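Local structure of lipolytic enzyme, G-D-S-L family (7BR2) at residues R34-W40 with N356-W360; L41-R46 with A269-P273; I114-Q118 with Y165-S169. The protein metabolises the drug diltiazem as a gut bacterial serine esterase of the SGNH (GDSL) hydrolase family. All blocks are in the same frame, centred on the assembly; numbering follows the deposited sequence.

Interaction 1 of 3, residues R34-W40 with N356-W360; sequences RYHSFIW and NEYRW
Arg34, just ahead of helix 35-46, forms a bidentate salt bridge with Glu357 of helix 344-377. Arg34 NE donates to Glu357 OE1 at 2.8 Å, and Arg34 NH2 to Glu357 OE2 at 2.7 Å. Both bonds are almost linear. Arg34 has phi/psi of -119°/4° and chi1 m, then an extended chain to NE (chi2 and chi3 t); chi4 of 79° turns the guanidinium. Helix 35-46 belongs to the first beta-alpha-beta crossover of the SGNH fold. The short axes are roughly antiparallel, 144° between their N-to-C directions, and pass 10.5 Å apart, with Ser37 nearest Trp360 (CA to CA 6.7 Å).

Asn356 (t) meets Ser37 (t). Asn356 ND2 donates to Ser37 O at 3.2 Å and weakly to Ser37 OG at 2.7 Å. Asn356 OD1 positions the Arg359 guanidinium (chi1 t) by accepting from Arg359 NE at 2.9 Å. Arg359 NH2 adds a weak bond to Ser37 OG at 3.1 Å. Water 1 joins His36 ND1 (2.7 Å) to Arg359 NH2 (2.9 Å). Water 2 joins Ser37 OG (2.5 Å) to Glu357 OE1 (3.2 Å). His36 NE2 is hydrogen-bonded to Thr30 O, and Trp360 NE1 to Gly33 O.

The Arg34 guanidinium also stacks flat on Trp360 (t), a cation-pi contact. Arg34 CZ is 3.8 Å from the Trp360 six-membered ring centroid. Arg34 CG makes a CH-pi contact, 3.8 Å from the five-membered ring centroid. Arg359 NH1 also salt-bridges Glu363. The Trp40 ring edge points at the Arg359 guanidinium face, Trp40 CZ3 to Arg359 NH1 3.5 Å.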
loop_
_atom_site.group_PDB
_atom_site.type_symbol
_atom_site.label_atom_id
_atom_site.label_comp_id
_atom_site.label_asym_id
_atom_site.label_seq_id
_atom_site.Cartn_x
_atom_site.Cartn_y
_atom_site.Cartn_z
ATOM N N ARG A 34 4.955 3.072 -1.544
ATOM C CA ARG A 34 4.792 1.756 -0.942
ATOM C C ARG A 34 3.345 1.332 -0.720
ATOM O O ARG A 34 3.118 0.244 -0.179
ATOM C CB ARG A 34 5.538 1.702 0.398
ATOM C CG ARG A 34 7.061 1.537 0.291
ATOM C CD ARG A 34 7.666 1.575 1.677
ATOM N NE ARG A 34 9.121 1.411 1.716
ATOM C CZ ARG A 34 10.008 2.373 1.453
ATOM N NH1 ARG A 34 9.617 3.588 1.080
ATOM N NH2 ARG A 34 11.302 2.112 1.547
ATOM N N TYR A 35 2.363 2.119 -1.150
ATOM C CA TYR A 35 0.986 1.753 -0.852
ATOM C C TYR A 35 0.674 0.359 -1.378
ATOM O O TYR A 35 -0.008 -0.426 -0.706
ATOM C CB TYR A 35 0.011 2.789 -1.417
ATOM C CG TYR A 35 -0.124 2.828 -2.928
ATOM C CD1 TYR A 35 -0.945 1.921 -3.615
ATOM C CD2 TYR A 35 0.526 3.803 -3.670
ATOM C CE1 TYR A 35 -1.075 1.966 -5.016
ATOM C CE2 TYR A 35 0.394 3.868 -5.062
ATOM C CZ TYR A 35 -0.409 2.953 -5.727
ATOM O OH TYR A 35 -0.520 3.023 -7.100
ATOM N N HIS A 36 1.191 0.020 -2.564
ATOM C CA HIS A 36 0.938 -1.299 -3.129
ATOM C C HIS A 36 1.655 -2.373 -2.330
ATOM O O HIS A 36 1.116 -3.473 -2.128
ATOM C CB HIS A 36 1.352 -1.338 -4.605
ATOM C CG HIS A 36 2.623 -0.596 -4.906
ATOM N ND1 HIS A 36 3.875 -1.119 -4.653
ATOM C CD2 HIS A 36 2.831 0.620 -5.466
ATOM C CE1 HIS A 36 4.797 -0.247 -5.020
ATOM N NE2 HIS A 36 4.190 0.812 -5.526
ATOM N N SER A 37 2.858 -2.062 -1.844
ATOM C CA SER A 37 3.566 -2.993 -0.969
ATOM C C SER A 37 2.826 -3.175 0.359
ATOM O O SER A 37 2.762 -4.284 0.899
ATOM C CB SER A 37 4.997 -2.502 -0.744
ATOM O OG SER A 37 5.774 -3.458 -0.044
ATOM N N PHE A 38 2.247 -2.098 0.892
ATOM C CA PHE A 38 1.488 -2.192 2.138
ATOM C C PHE A 38 0.209 -3.007 1.937
ATOM O O PHE A 38 -0.192 -3.788 2.812
ATOM C CB PHE A 38 1.176 -0.776 2.636
ATOM C CG PHE A 38 2.405 0.025 3.034
ATOM C CD1 PHE A 38 3.601 -0.609 3.354
ATOM C CD2 PHE A 38 2.353 1.417 3.095
ATOM C CE1 PHE A 38 4.717 0.124 3.726
ATOM C CE2 PHE A 38 3.475 2.161 3.454
ATOM C CZ PHE A 38 4.655 1.514 3.782
ATOM N N ILE A 39 -0.425 -2.862 0.771
ATOM C CA ILE A 39 -1.611 -3.660 0.449
ATOM C C ILE A 39 -1.257 -5.145 0.352
ATOM O O ILE A 39 -1.960 -6.018 0.898
ATOM C CB ILE A 39 -2.260 -3.154 -0.849
ATOM C CG1 ILE A 39 -2.857 -1.755 -0.669
ATOM C CG2 ILE A 39 -3.338 -4.117 -1.305
ATOM C CD1 ILE A 39 -3.259 -1.074 -2.012
ATOM N N TRP A 40 -0.173 -5.461 -0.366
ATOM C CA TRP A 40 0.271 -6.849 -0.427
ATOM C C TRP A 40 0.593 -7.368 0.969
ATOM O O TRP A 40 0.256 -8.508 1.298
ATOM C CB TRP A 40 1.479 -6.985 -1.361
ATOM C CG TRP A 40 1.716 -8.389 -1.881
ATOM C CD1 TRP A 40 1.017 -9.523 -1.558
ATOM C CD2 TRP A 40 2.730 -8.801 -2.814
ATOM N NE1 TRP A 40 1.535 -10.604 -2.226
ATOM C CE2 TRP A 40 2.584 -10.191 -3.005
ATOM C CE3 TRP A 40 3.750 -8.126 -3.506
ATOM C CZ2 TRP A 40 3.421 -10.922 -3.862
ATOM C CZ3 TRP A 40 4.580 -8.851 -4.356
ATOM C CH2 TRP A 40 4.411 -10.236 -4.523
ATOM N N ASN A 356 9.205 -8.304 2.898
ATOM C CA ASN A 356 8.430 -7.613 1.874
ATOM C C ASN A 356 9.092 -6.306 1.466
ATOM O O ASN A 356 9.037 -5.919 0.294
ATOM C CB ASN A 356 7.016 -7.361 2.385
ATOM C CG ASN A 356 6.136 -6.701 1.349
ATOM O OD1 ASN A 356 6.008 -7.196 0.225
ATOM N ND2 ASN A 356 5.538 -5.562 1.710
ATOM N N GLU A 357 9.726 -5.608 2.415
ATOM C CA GLU A 357 10.435 -4.367 2.079
ATOM C C GLU A 357 11.688 -4.638 1.228
ATOM O O GLU A 357 11.950 -3.920 0.247
ATOM C CB GLU A 357 10.770 -3.618 3.375
ATOM C CG GLU A 357 11.753 -2.462 3.250
ATOM C CD GLU A 357 11.198 -1.248 2.523
ATOM O OE1 GLU A 357 9.955 -1.120 2.411
ATOM O OE2 GLU A 357 12.022 -0.417 2.057
ATOM N N TYR A 358 12.460 -5.681 1.571
ATOM C CA TYR A 358 13.568 -6.105 0.703
ATOM C C TYR A 358 13.079 -6.346 -0.723
ATOM O O TYR A 358 13.694 -5.901 -1.711
ATOM C CB TYR A 358 14.195 -7.402 1.225
ATOM C CG TYR A 358 15.108 -7.303 2.424
ATOM C CD1 TYR A 358 16.164 -6.399 2.451
ATOM C CD2 TYR A 358 14.947 -8.147 3.513
ATOM C CE1 TYR A 358 17.016 -6.326 3.533
ATOM C CE2 TYR A 358 15.800 -8.070 4.613
ATOM C CZ TYR A 358 16.825 -7.156 4.611
ATOM O OH TYR A 358 17.681 -7.059 5.682
ATOM N N ARG A 359 11.964 -7.077 -0.833
ATOM C CA ARG A 359 11.350 -7.361 -2.128
ATOM C C ARG A 359 10.970 -6.079 -2.854
ATOM O O ARG A 359 11.265 -5.912 -4.045
ATOM C CB ARG A 359 10.117 -8.252 -1.928
ATOM C CG ARG A 359 9.328 -8.526 -3.196
ATOM C CD ARG A 359 7.836 -8.677 -2.888
ATOM N NE ARG A 359 7.239 -7.455 -2.341
ATOM C CZ ARG A 359 6.901 -6.388 -3.064
ATOM N NH1 ARG A 359 7.105 -6.388 -4.375
ATOM N NH2 ARG A 359 6.353 -5.324 -2.477
ATOM N N TRP A 360 10.327 -5.154 -2.139
ATOM C CA TRP A 360 9.918 -3.891 -2.742
ATOM C C TRP A 360 11.121 -3.146 -3.320
ATOM O O TRP A 360 11.032 -2.575 -4.417
ATOM C CB TRP A 360 9.168 -3.041 -1.709
ATOM C CG TRP A 360 8.848 -1.656 -2.169
ATOM C CD1 TRP A 360 7.729 -1.248 -2.840
ATOM C CD2 TRP A 360 9.672 -0.492 -2.007
ATOM N NE1 TRP A 360 7.800 0.105 -3.092
ATOM C CE2 TRP A 360 8.988 0.589 -2.601
ATOM C CE3 TRP A 360 10.920 -0.263 -1.426
ATOM C CZ2 TRP A 360 9.516 1.887 -2.630
ATOM C CZ3 TRP A 360 11.445 1.033 -1.451
ATOM C CH2 TRP A 360 10.740 2.088 -2.048
HETATM O O HOH W 1 5.062 -3.504 -4.273
HETATM O O HOH W 2 7.246 -2.733 1.864
#

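Interaction 2 of 3, residues L41-R46 with A269-P273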
loop_
_atom_site.group_PDB
_atom_site.type_symbol
_atom_site.label_atom_id
_atom_site.label_comp_id
_atom_site.label_asym_id
_atom_site.label_seq_id
_atom_site.Cartn_x
_atom_site.Cartn_y
_atom_site.Cartn_z
ATOM N N LEU A 41 1.226 -6.538 1.810
ATOM C CA LEU A 41 1.517 -6.940 3.185
ATOM C C LEU A 41 0.241 -7.331 3.931
ATOM O O LEU A 41 0.219 -8.303 4.703
ATOM C CB LEU A 41 2.233 -5.796 3.909
ATOM C CG LEU A 41 2.659 -6.038 5.358
ATOM C CD1 LEU A 41 3.568 -7.241 5.424
ATOM C CD2 LEU A 41 3.375 -4.790 5.919
ATOM N N TYR A 42 -0.831 -6.571 3.723
ATOM C CA TYR A 42 -2.106 -6.961 4.308
ATOM C C TYR A 42 -2.519 -8.352 3.839
ATOM O O TYR A 42 -2.879 -9.214 4.648
ATOM C CB TYR A 42 -3.193 -5.950 3.961
ATOM C CG TYR A 42 -4.524 -6.296 4.580
ATOM C CD1 TYR A 42 -4.842 -5.871 5.862
ATOM C CD2 TYR A 42 -5.468 -7.046 3.880
ATOM C CE1 TYR A 42 -6.065 -6.183 6.434
ATOM C CE2 TYR A 42 -6.692 -7.357 4.442
ATOM C CZ TYR A 42 -6.984 -6.924 5.719
ATOM O OH TYR A 42 -8.191 -7.227 6.291
ATOM N N TYR A 43 -2.482 -8.591 2.526
ATOM C CA TYR A 43 -2.916 -9.910 2.053
ATOM C C TYR A 43 -1.982 -11.021 2.529
ATOM O O TYR A 43 -2.435 -12.141 2.774
ATOM C CB TYR A 43 -2.994 -9.939 0.526
ATOM C CG TYR A 43 -4.257 -9.345 -0.034
ATOM C CD1 TYR A 43 -4.406 -7.973 -0.175
ATOM C CD2 TYR A 43 -5.318 -10.161 -0.404
ATOM C CE1 TYR A 43 -5.577 -7.433 -0.686
ATOM C CE2 TYR A 43 -6.486 -9.638 -0.905
ATOM C CZ TYR A 43 -6.615 -8.274 -1.046
ATOM O OH TYR A 43 -7.787 -7.760 -1.565
ATOM N N MET A 44 -0.698 -10.712 2.752
ATOM C CA MET A 44 0.247 -11.742 3.161
ATOM C C MET A 44 0.019 -12.147 4.607
ATOM O O MET A 44 0.247 -13.307 4.967
ATOM C CB MET A 44 1.700 -11.259 3.026
ATOM C CG MET A 44 2.205 -10.876 1.625
ATOM S SD MET A 44 3.691 -9.845 1.749
ATOM C CE MET A 44 4.364 -9.992 0.078
ATOM N N THR A 45 -0.406 -11.209 5.451
ATOM C CA THR A 45 -0.569 -11.542 6.860
ATOM C C THR A 45 -1.995 -11.930 7.232
ATOM O O THR A 45 -2.184 -12.764 8.119
ATOM C CB THR A 45 -0.083 -10.386 7.726
ATOM O OG1 THR A 45 -0.751 -9.187 7.313
ATOM C CG2 THR A 45 1.399 -10.217 7.537
ATOM N N ARG A 46 -3.006 -11.300 6.622
ATOM C CA ARG A 46 -4.411 -11.603 6.894
ATOM C C ARG A 46 -4.908 -12.860 6.158
ATOM O O ARG A 46 -5.788 -13.571 6.667
ATOM C CB ARG A 46 -5.274 -10.400 6.548
ATOM C CG ARG A 46 -6.682 -10.435 7.155
ATOM C CD ARG A 46 -6.659 -10.382 8.676
ATOM N NE ARG A 46 -5.679 -9.402 9.104
ATOM C CZ ARG A 46 -5.969 -8.135 9.380
ATOM N NH1 ARG A 46 -7.209 -7.701 9.237
ATOM N NH2 ARG A 46 -5.005 -7.296 9.746
ATOM N N ALA A 269 -4.968 -15.745 11.144
ATOM C CA ALA A 269 -4.222 -14.677 10.513
ATOM C C ALA A 269 -3.270 -14.093 11.539
ATOM O O ALA A 269 -3.446 -14.267 12.747
ATOM C CB ALA A 269 -5.155 -13.599 9.952
ATOM N N LEU A 270 -2.259 -13.405 11.043
ATOM C CA LEU A 270 -1.300 -12.677 11.856
ATOM C C LEU A 270 -1.721 -11.218 11.974
ATOM O O LEU A 270 -2.542 -10.740 11.184
ATOM C CB LEU A 270 0.105 -12.772 11.236
ATOM C CG LEU A 270 0.753 -14.157 11.140
ATOM C CD1 LEU A 270 2.102 -14.081 10.408
ATOM C CD2 LEU A 270 0.915 -14.784 12.520
ATOM N N PRO A 271 -1.229 -10.486 12.981
ATOM C CA PRO A 271 -1.489 -9.040 13.023
ATOM C C PRO A 271 -0.794 -8.321 11.876
ATOM O O PRO A 271 0.185 -8.802 11.298
ATOM C CB PRO A 271 -0.912 -8.604 14.374
ATOM C CG PRO A 271 0.143 -9.619 14.678
ATOM C CD PRO A 271 -0.373 -10.920 14.102
ATOM N N TYR A 272 -1.316 -7.146 11.551
ATOM C CA TYR A 272 -0.692 -6.325 10.525
ATOM C C TYR A 272 0.519 -5.626 11.114
ATOM O O TYR A 272 0.386 -4.922 12.123
ATOM C CB TYR A 272 -1.651 -5.294 9.969
ATOM C CG TYR A 272 -1.080 -4.615 8.754
ATOM C CD1 TYR A 272 -1.204 -5.193 7.490
ATOM C CD2 TYR A 272 -0.371 -3.418 8.867
ATOM C CE1 TYR A 272 -0.668 -4.583 6.370
ATOM C CE2 TYR A 272 0.169 -2.803 7.751
ATOM C CZ TYR A 272 0.023 -3.394 6.507
ATOM O OH TYR A 272 0.555 -2.779 5.394
ATOM N N PRO A 273 1.711 -5.827 10.559
ATOM C CA PRO A 273 2.910 -5.194 11.108
ATOM C C PRO A 273 3.159 -3.825 10.500
ATOM O O PRO A 273 2.975 -3.599 9.301
ATOM C CB PRO A 273 4.013 -6.196 10.748
ATOM C CG PRO A 273 3.537 -6.805 9.497
ATOM C CD PRO A 273 2.027 -6.812 9.517
HETATM O O HOH W 3 -2.721 -9.162 9.156
#
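The apolar centre is formed by Leu41, Tyr42, Tyr272 and Pro273. Leu41 CD2 lies 3.7 Å from Tyr272 CZ, and Leu41 CD1 lies 4.1 Å from Pro273 CG. The Tyr272 ring turns its CE1 edge to the helix. Its CE1 is 3.7 Å from Tyr42 CB. Thr45, at the heart of the contact on the helix side, sets its CB and CG2 against the loop. Thr45 CG2 approaches Pro273 CD at 4.0 Å, and Thr45 CB is 4.2 Å from Leu270 CB. Ala269 CB sits at the end of the helix, 3.3 Å from Arg46 O and 3.8 Å from Arg46 CD.

The Tyr272 hydroxyl reaches back along the helix to the carbonyl of Phe38. The ring is also met edge-to-face by Phe296.

One direct hydrogen bond joins the two backbones. Leu270 N donates to Thr45 O at 3.0 Å, so the loop supplies an amide to a carbonyl in the last turn of the helix. Thr45 OG1 (p) turns back to Leu41 O at 2.9 Å, a bond within the helix.

Water 3 completes the polar edge. It donates to Thr45 OG1 at 2.7 Å and to Leu270 O at 2.6 Å, and it accepts from Arg46 NE at 3.0 Å. The CA-to-CB bond of Arg46 points away from the loop, but its side chain folds back. Arg46 NH2 is hydrogen-bonded to Met300 O, outside the two segments.

The arrangement is a helix C-terminus packed on an irregular, proline-containing segment. It joins the first crossover helix of the SGNH alpha/beta fold to the loop that follows strand 260-267 of the antiparallel sheet.

Interaction 3 of 3, residues I114-Q118 with Y165-S169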
loop_
_atom_site.group_PDB
_atom_site.type_symbol
_atom_site.label_atom_id
_atom_site.label_comp_id
_atom_site.label_asym_id
_atom_site.label_seq_id
_atom_site.Cartn_x
_atom_site.Cartn_y
_atom_site.Cartn_z
ATOM N N ILE A 114 -7.600 13.727 -20.677
ATOM C CA ILE A 114 -8.646 12.755 -21.009
ATOM C C ILE A 114 -8.501 12.270 -22.451
ATOM O O ILE A 114 -8.876 11.132 -22.773
ATOM C CB ILE A 114 -10.052 13.317 -20.729
ATOM C CG1 ILE A 114 -10.353 14.519 -21.620
ATOM C CG2 ILE A 114 -10.256 13.612 -19.224
ATOM C CD1 ILE A 114 -11.749 15.080 -21.436
ATOM N N LYS A 115 -7.902 13.075 -23.330
ATOM C CA LYS A 115 -7.621 12.579 -24.671
ATOM C C LYS A 115 -6.696 11.363 -24.601
ATOM O O LYS A 115 -6.945 10.339 -25.252
ATOM C CB LYS A 115 -7.026 13.708 -25.528
ATOM C CG LYS A 115 -6.773 13.341 -27.002
ATOM C CD LYS A 115 -5.831 14.320 -27.689
ATOM C CE LYS A 115 -5.313 13.762 -29.004
ATOM N NZ LYS A 115 -6.055 14.327 -30.158
ATOM N N ASN A 116 -5.642 11.443 -23.786
ATOM C CA ASN A 116 -4.757 10.280 -23.655
ATOM C C ASN A 116 -5.444 9.118 -22.930
ATOM O O ASN A 116 -5.324 7.938 -23.338
ATOM C CB ASN A 116 -3.476 10.684 -22.941
ATOM C CG ASN A 116 -2.657 11.625 -23.774
ATOM O OD1 ASN A 116 -2.431 11.369 -24.961
ATOM N ND2 ASN A 116 -2.239 12.742 -23.183
ATOM N N PHE A 117 -6.200 9.436 -21.875
ATOM C CA PHE A 117 -6.909 8.396 -21.145
ATOM C C PHE A 117 -7.824 7.607 -22.061
ATOM O O PHE A 117 -8.018 6.416 -21.841
ATOM C CB PHE A 117 -7.724 8.977 -19.990
ATOM C CG PHE A 117 -8.610 7.963 -19.309
ATOM C CD1 PHE A 117 -8.090 7.103 -18.354
ATOM C CD2 PHE A 117 -9.954 7.862 -19.628
ATOM C CE1 PHE A 117 -8.891 6.168 -17.723
ATOM C CE2 PHE A 117 -10.766 6.923 -19.002
ATOM C CZ PHE A 117 -10.232 6.076 -18.047
ATOM N N GLN A 118 -8.405 8.257 -23.075
ATOM C CA GLN A 118 -9.332 7.567 -23.972
ATOM C C GLN A 118 -8.613 6.502 -24.793
ATOM O O GLN A 118 -9.180 5.438 -25.080
ATOM C CB GLN A 118 -10.030 8.582 -24.889
ATOM C CG GLN A 118 -11.175 9.371 -24.214
ATOM C CD GLN A 118 -11.758 10.471 -25.103
ATOM O OE1 GLN A 118 -11.252 11.592 -25.143
ATOM N NE2 GLN A 118 -12.844 10.152 -25.800
ATOM N N TYR A 165 -13.836 12.176 -14.648
ATOM C CA TYR A 165 -13.869 11.509 -15.945
ATOM C C TYR A 165 -13.588 10.012 -15.796
ATOM O O TYR A 165 -14.240 9.178 -16.446
ATOM C CB TYR A 165 -12.877 12.145 -16.908
ATOM C CG TYR A 165 -13.148 11.727 -18.328
ATOM C CD1 TYR A 165 -12.693 10.502 -18.812
ATOM C CD2 TYR A 165 -13.883 12.532 -19.176
ATOM C CE1 TYR A 165 -12.955 10.097 -20.103
ATOM C CE2 TYR A 165 -14.145 12.141 -20.483
ATOM C CZ TYR A 165 -13.679 10.920 -20.936
ATOM O OH TYR A 165 -13.938 10.527 -22.226
ATOM N N GLN A 166 -12.641 9.655 -14.919
ATOM C CA GLN A 166 -12.400 8.246 -14.621
ATOM C C GLN A 166 -13.656 7.568 -14.079
ATOM O O GLN A 166 -14.024 6.477 -14.528
ATOM C CB GLN A 166 -11.267 8.106 -13.610
ATOM C CG GLN A 166 -9.885 8.188 -14.164
ATOM C CD GLN A 166 -8.860 7.962 -13.087
ATOM O OE1 GLN A 166 -8.581 8.853 -12.285
ATOM N NE2 GLN A 166 -8.303 6.756 -13.042
ATOM N N ARG A 167 -14.303 8.190 -13.088
ATOM C CA ARG A 167 -15.485 7.596 -12.459
ATOM C C ARG A 167 -16.568 7.309 -13.495
ATOM O O ARG A 167 -17.139 6.211 -13.532
ATOM C CB ARG A 167 -16.010 8.512 -11.343
ATOM C CG ARG A 167 -17.159 7.920 -10.496
ATOM C CD ARG A 167 -17.919 8.990 -9.662
ATOM N NE ARG A 167 -17.103 9.694 -8.656
ATOM C CZ ARG A 167 -16.915 9.279 -7.396
ATOM N NH1 ARG A 167 -17.481 8.156 -6.959
ATOM N NH2 ARG A 167 -16.160 9.987 -6.559
ATOM N N GLU A 168 -16.836 8.276 -14.373
ATOM C CA GLU A 168 -17.903 8.088 -15.346
ATOM C C GLU A 168 -17.526 7.070 -16.412
ATOM O O GLU A 168 -18.389 6.298 -16.861
ATOM C CB GLU A 168 -18.271 9.431 -15.973
ATOM C CG GLU A 168 -18.703 10.429 -14.905
ATOM C CD GLU A 168 -18.809 11.862 -15.391
ATOM O OE1 GLU A 168 -18.572 12.115 -16.594
ATOM O OE2 GLU A 168 -19.121 12.742 -14.552
ATOM N N SER A 169 -16.245 7.023 -16.813
ATOM C CA SER A 169 -15.812 5.961 -17.718
ATOM C C SER A 169 -16.025 4.593 -17.081
ATOM O O SER A 169 -16.509 3.658 -17.735
ATOM C CB SER A 169 -14.344 6.170 -18.109
ATOM O OG SER A 169 -13.888 5.143 -18.980
#
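The two helical segments run in the same general direction. Their short axes are 11.8 Å apart at closest approach and cross at -30°. The nearest CA pair is Ile114 and Tyr165, at 7.4 Å. The separation grows to 9.1 Å at the CA atoms of Gln118 and Ser169, so the helices splay along the contact.

Tyr165 (t) fills the space between them. Ile114 CG2 lies over one face of its ring, 3.9 Å from the centroid, a CH-pi contact. Phe117 (t) meets the same ring obliquely, with Phe117 CD2 3.8 Å from Tyr165 CE1. These are helices of consecutive beta-alpha-beta crossovers in the SGNH fold. Helix 102-125 precedes strand 131-136, and helix 155-173 follows it. Phe117 and Gln166 both touch Met134 of that strand.

Phe117 CE1 also reaches Gln166 CG at 4.2 Å. Ser169 OG is at the edge of the Phe117 ring, 3.6 Å from CE2, and hydrogen-bonds Glu121. Gln118 CG, on an exposed residue, lies 3.6 Å from Tyr165 OH.

Overall arrangement
Interactions 1 and 2 share helix 35-46. They touch through the probable hydrogen bond between Phe38 O and Tyr272 OH, 2.9 Å long, and through Met44 CE on Asn356 OD1 at 3.2 Å. Both are buried near the middle of the chain, and both tie this helix to much later parts of the sequence. Interaction 1 is rich in charge and side-chain hydrogen bonds. Interaction 2 relies on apolar packing, one backbone bond and a water. Interaction 3 lies farther out, its centre about 28 Å from that of interaction 1 and 34 Å from that of interaction 2. It joins neighbouring crossover helices by aromatic and aliphatic packing. It is still mostly buried, though Gln118 is exposed.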